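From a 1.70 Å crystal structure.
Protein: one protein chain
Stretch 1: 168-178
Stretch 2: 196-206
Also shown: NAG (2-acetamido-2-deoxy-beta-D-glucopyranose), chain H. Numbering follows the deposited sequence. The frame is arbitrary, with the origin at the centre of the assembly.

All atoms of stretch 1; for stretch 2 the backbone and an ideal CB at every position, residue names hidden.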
# COMPACT_ATOMS: atom_id res chain seq x y z
N ALA A 168 0.89 0.21 -4.98
CA ALA A 168 2.07 -0.39 -4.34
C ALA A 168 2.06 -1.92 -4.26
O ALA A 168 3.04 -2.57 -4.48
CB ALA A 168 2.30 0.24 -2.93
N LEU A 169 0.93 -2.45 -3.93
CA LEU A 169 0.70 -3.90 -3.91
C LEU A 169 1.02 -4.52 -5.29
O LEU A 169 1.86 -5.45 -5.41
CB LEU A 169 -0.67 -4.26 -3.40
CG LEU A 169 -0.98 -5.73 -3.52
CD1 LEU A 169 0.07 -6.52 -2.65
CD2 LEU A 169 -2.41 -6.21 -3.16
N LEU A 170 0.41 -3.92 -6.33
CA LEU A 170 0.67 -4.41 -7.68
C LEU A 170 2.11 -4.17 -8.11
O LEU A 170 2.68 -5.08 -8.76
CB LEU A 170 -0.29 -3.68 -8.69
CG LEU A 170 -1.69 -4.11 -8.41
CD1 LEU A 170 -2.67 -3.30 -9.41
CD2 LEU A 170 -1.88 -5.55 -8.56
N PHE A 171 2.71 -3.03 -7.74
CA PHE A 171 4.07 -2.75 -8.16
C PHE A 171 4.98 -3.74 -7.40
O PHE A 171 6.01 -4.24 -7.98
CB PHE A 171 4.47 -1.29 -7.87
CG PHE A 171 5.58 -0.84 -8.70
CD1 PHE A 171 5.35 0.01 -9.79
CD2 PHE A 171 6.90 -1.34 -8.47
CE1 PHE A 171 6.40 0.43 -10.63
CE2 PHE A 171 7.92 -0.97 -9.30
CZ PHE A 171 7.69 -0.06 -10.43
N GLY A 172 4.67 -4.03 -6.12
CA GLY A 172 5.48 -5.05 -5.42
C GLY A 172 5.40 -6.45 -6.03
O GLY A 172 6.39 -7.21 -6.15
N ILE A 173 4.23 -6.78 -6.53
CA ILE A 173 4.01 -8.05 -7.20
C ILE A 173 4.84 -8.05 -8.49
O ILE A 173 5.53 -9.09 -8.75
CB ILE A 173 2.54 -8.34 -7.47
CG1 ILE A 173 1.82 -8.65 -6.13
CG2 ILE A 173 2.39 -9.65 -8.35
CD1 ILE A 173 0.33 -8.48 -6.27
N ASN A 174 4.82 -6.96 -9.25
CA ASN A 174 5.67 -6.77 -10.49
C ASN A 174 7.16 -7.07 -10.12
O ASN A 174 7.79 -7.93 -10.70
CB ASN A 174 5.53 -5.35 -11.04
CG ASN A 174 6.73 -4.85 -11.68
OD1 ASN A 174 7.39 -3.80 -11.29
ND2 ASN A 174 7.13 -5.59 -12.72
N LEU A 175 7.67 -6.39 -9.09
CA LEU A 175 9.10 -6.53 -8.72
C LEU A 175 9.40 -7.98 -8.28
O LEU A 175 10.46 -8.53 -8.62
CB LEU A 175 9.42 -5.57 -7.56
CG LEU A 175 9.53 -4.13 -8.03
CD1 LEU A 175 9.65 -3.15 -6.75
CD2 LEU A 175 10.71 -3.84 -8.98
N LYS A 176 8.50 -8.58 -7.52
CA LYS A 176 8.67 -9.90 -6.98
C LYS A 176 8.64 -11.01 -8.08
O LYS A 176 9.53 -11.83 -8.15
CB LYS A 176 7.58 -10.13 -5.95
CG LYS A 176 7.41 -11.55 -5.51
CD LYS A 176 8.39 -11.93 -4.48
CE LYS A 176 7.67 -12.20 -3.16
NZ LYS A 176 8.63 -12.71 -2.17
N VAL A 177 7.68 -10.97 -8.98
CA VAL A 177 7.75 -11.92 -10.08
C VAL A 177 8.91 -11.64 -11.06
O VAL A 177 9.29 -12.51 -11.79
CB VAL A 177 6.41 -12.08 -10.89
CG1 VAL A 177 5.30 -12.48 -10.05
CG2 VAL A 177 6.13 -10.93 -11.66
N ASN A 178 9.44 -10.44 -11.06
CA ASN A 178 10.55 -10.10 -11.95
C ASN A 178 11.94 -10.19 -11.30
O ASN A 178 12.88 -9.55 -11.76
CB ASN A 178 10.38 -8.77 -12.65
CG ASN A 178 9.26 -8.84 -13.71
OD1 ASN A 178 8.21 -8.16 -13.61
ND2 ASN A 178 9.47 -9.71 -14.70
N UNK A 196 -8.90 -15.87 -7.00
CA UNK A 196 -7.67 -16.29 -7.67
C UNK A 196 -6.46 -15.42 -7.41
O UNK A 196 -5.43 -15.96 -7.01
CB UNK A 196 -7.91 -16.34 -9.18
N UNK A 197 -6.58 -14.10 -7.64
CA UNK A 197 -5.50 -13.16 -7.41
C UNK A 197 -5.09 -13.20 -5.91
O UNK A 197 -3.91 -13.34 -5.58
CB UNK A 197 -5.92 -11.75 -7.83
N UNK A 198 -6.08 -13.14 -5.03
CA UNK A 198 -5.75 -13.02 -3.57
C UNK A 198 -4.95 -14.26 -3.13
O UNK A 198 -3.98 -14.15 -2.40
CB UNK A 198 -7.02 -12.88 -2.73
N UNK A 199 -5.39 -15.46 -3.53
CA UNK A 199 -4.72 -16.67 -3.09
C UNK A 199 -3.36 -16.84 -3.72
O UNK A 199 -2.42 -17.35 -3.05
CB UNK A 199 -5.59 -17.89 -3.40
N UNK A 200 -3.21 -16.33 -4.95
CA UNK A 200 -1.97 -16.40 -5.64
C UNK A 200 -0.95 -15.47 -4.97
O UNK A 200 0.21 -15.87 -4.71
CB UNK A 200 -2.16 -16.05 -7.12
N UNK A 201 -1.40 -14.23 -4.64
CA UNK A 201 -0.58 -13.27 -3.87
C UNK A 201 -0.16 -13.92 -2.53
O UNK A 201 1.02 -13.78 -2.15
CB UNK A 201 -1.35 -11.97 -3.62
N UNK A 202 -1.04 -14.62 -1.84
CA UNK A 202 -0.67 -15.23 -0.54
C UNK A 202 0.43 -16.31 -0.82
O UNK A 202 1.39 -16.43 -0.10
CB UNK A 202 -1.89 -15.85 0.15
N UNK A 203 0.25 -17.12 -1.88
CA UNK A 203 1.31 -18.09 -2.16
C UNK A 203 2.62 -17.42 -2.48
O UNK A 203 3.67 -17.89 -2.05
CB UNK A 203 0.91 -19.00 -3.32
N UNK A 204 2.58 -16.31 -3.23
CA UNK A 204 3.72 -15.62 -3.72
C UNK A 204 4.47 -15.06 -2.51
O UNK A 204 5.69 -15.18 -2.39
CB UNK A 204 3.32 -14.53 -4.71
N UNK A 205 3.72 -14.42 -1.60
CA UNK A 205 4.44 -13.74 -0.51
C UNK A 205 4.61 -14.53 0.75
O UNK A 205 5.55 -14.22 1.50
CB UNK A 205 3.72 -12.44 -0.15
N UNK A 206 3.69 -15.42 1.05
CA UNK A 206 3.70 -16.13 2.34
C UNK A 206 3.99 -17.61 2.15
O UNK A 206 4.13 -18.37 3.12
CB UNK A 206 2.36 -15.95 3.06
C1 NAG H . 10.84 -5.41 -15.39
C2 NAG H . 11.56 -4.90 -14.11
C3 NAG H . 13.04 -5.25 -14.23
C4 NAG H . 13.23 -6.75 -14.49
C5 NAG H . 12.49 -7.05 -15.77
C6 NAG H . 12.67 -8.47 -16.36
C7 NAG H . 10.62 -2.88 -13.07
C8 NAG H . 10.65 -1.39 -12.96
N2 NAG H . 11.47 -3.45 -13.93
O3 NAG H . 13.69 -4.84 -13.01
O4 NAG H . 14.61 -7.01 -14.73
O5 NAG H . 11.09 -6.78 -15.52
O6 NAG H . 12.54 -9.37 -15.32
O7 NAG H . 9.83 -3.55 -12.43

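The two helices approach to 11.4 Å between axes, their N-to-C directions 54° apart, so stretch 2 meets stretch 1 through side chains. Position 196 has helical angles (-51/-53), and its ideal CB has nothing of stretch 1 within 5.5 Å. Almost any helix-tolerant residue would suit; it is Gly196.

At 197 the CA-to-CB bond points toward stretch 1, but the gap is wide and is lined by Leu169, Leu170 and Ile173. A long apolar or aromatic side chain is favoured. Phe197, with chi1 t, spans it: Phe197 CZ lies 3.6 Å from Ile173 CD1 and 3.9 Å from Leu170 CD2, while Leu169 CD2 sits at the ring edge, 4.2 Å from Phe197 CE2.

Positions 198 and 199 are out of reach, and stretch 1 sets no preference; they are Ala198 and Asn199.

The bond at 200 points sideways, so a short side chain would miss. The ideal CB at 200 is about 8.0 Å from Ile173 CG2, so a long side chain, Met or a large aromatic, is needed to reach toward the methyls of Ile173 and Val177; a shorter residue would be tolerated but would make no contact with them. Trp200 extends its six-membered ring there: Trp200 CH2 is 3.4 Å from Ile173 CG2, and Trp200 CZ2 is 3.9 Å from Val177 CG1.

At 201 the backbones draw close, the CA atom of 201 lying 7.7 Å from Ile173 CA. The ideal CB points toward stretch 1 and stands 4.7 Å from Ile173 CD1, which favours a compact apolar residue such as Ala, Val or Ile. Val201 places CG2 3.5 Å from Ile173 CD1.

Positions 202 and 203 are again out of reach. Asp202 has both carboxylate oxygens hydrogen-bonded elsewhere in the structure; Lys203 makes no contact with stretch 1.

Position 204 points toward stretch 1, its ideal CB 5.1 Å from Lys176 CG, with Ile173 and Val177 also nearby. A medium apolar side chain, Leu, Ile or Met, would fit. Leu204 packs CG 3.7 Å from Lys176 CG, CD2 3.9 Å from Ile173 CG2 and CD1 4.1 Å from Val177 CG1.

At 205 the bond points sideways and the ideal CB is 5.0 Å from Lys176 CE. The lysine invites an acid or a flat ring, while Gly172 leaves room beside it. Phe205 takes the ring option: Lys176 CE lies over one face, 4.0 Å from the centroid of the Phe205 ring and 19° off its normal, a CH-pi contact. Ile173 CG1 meets the edge, 3.9 Å from Phe205 CE2. Ile173 is thus a knob among Phe197, Val201, Leu204 and Phe205.

Position 206 is out of reach and unconstrained by stretch 1; it is Phe206.

Stretch 2 (196-206) GFANWVDKLFF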
# COMPACT_ATOMS: atom_id res chain seq x y z
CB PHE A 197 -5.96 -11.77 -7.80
CG PHE A 197 -5.00 -10.66 -7.44
CD1 PHE A 197 -3.87 -10.41 -8.17
CD2 PHE A 197 -5.24 -9.91 -6.27
CE1 PHE A 197 -3.01 -9.38 -7.82
CE2 PHE A 197 -4.36 -8.84 -5.86
CZ PHE A 197 -3.28 -8.57 -6.61
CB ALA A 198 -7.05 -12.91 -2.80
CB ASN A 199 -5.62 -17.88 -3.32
CG ASN A 199 -6.86 -17.87 -2.43
OD1 ASN A 199 -7.98 -18.12 -2.89
ND2 ASN A 199 -6.67 -17.58 -1.12
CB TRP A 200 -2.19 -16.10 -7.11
CG TRP A 200 -0.88 -15.91 -7.89
CD1 TRP A 200 -0.04 -16.92 -8.34
CD2 TRP A 200 -0.30 -14.70 -8.32
NE1 TRP A 200 1.01 -16.39 -9.00
CE2 TRP A 200 0.90 -15.03 -9.00
CE3 TRP A 200 -0.65 -13.35 -8.20
CZ2 TRP A 200 1.72 -14.06 -9.59
CZ3 TRP A 200 0.17 -12.40 -8.76
CH2 TRP A 200 1.35 -12.75 -9.44
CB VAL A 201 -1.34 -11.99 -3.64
CG1 VAL A 201 -0.56 -11.09 -2.58
CG2 VAL A 201 -1.46 -11.25 -4.99
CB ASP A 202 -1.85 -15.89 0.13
CG ASP A 202 -2.75 -14.92 0.90
OD1 ASP A 202 -2.40 -13.69 0.92
OD2 ASP A 202 -3.84 -15.35 1.40
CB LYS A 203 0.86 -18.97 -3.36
CG LYS A 203 -0.26 -19.87 -3.01
CD LYS A 203 -0.62 -20.85 -4.21
CE LYS A 203 -2.12 -21.06 -4.29
NZ LYS A 203 -2.66 -22.32 -5.01
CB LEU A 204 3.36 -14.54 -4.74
CG LEU A 204 4.38 -13.67 -5.43
CD1 LEU A 204 5.26 -14.47 -6.46
CD2 LEU A 204 3.73 -12.54 -6.17
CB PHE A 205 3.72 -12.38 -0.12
CG PHE A 205 4.09 -11.26 -1.03
CD1 PHE A 205 5.20 -10.45 -0.76
CD2 PHE A 205 3.36 -10.99 -2.18
CE1 PHE A 205 5.57 -9.42 -1.61
CE2 PHE A 205 3.69 -9.97 -2.99
CZ PHE A 205 4.80 -9.15 -2.73
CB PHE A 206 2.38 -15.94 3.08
CG PHE A 206 2.06 -14.46 3.33
CD1 PHE A 206 2.85 -13.68 4.21
CD2 PHE A 206 0.97 -13.88 2.79
CE1 PHE A 206 2.51 -12.34 4.41
CE2 PHE A 206 0.67 -12.53 2.95
CZ PHE A 206 1.45 -11.76 3.77
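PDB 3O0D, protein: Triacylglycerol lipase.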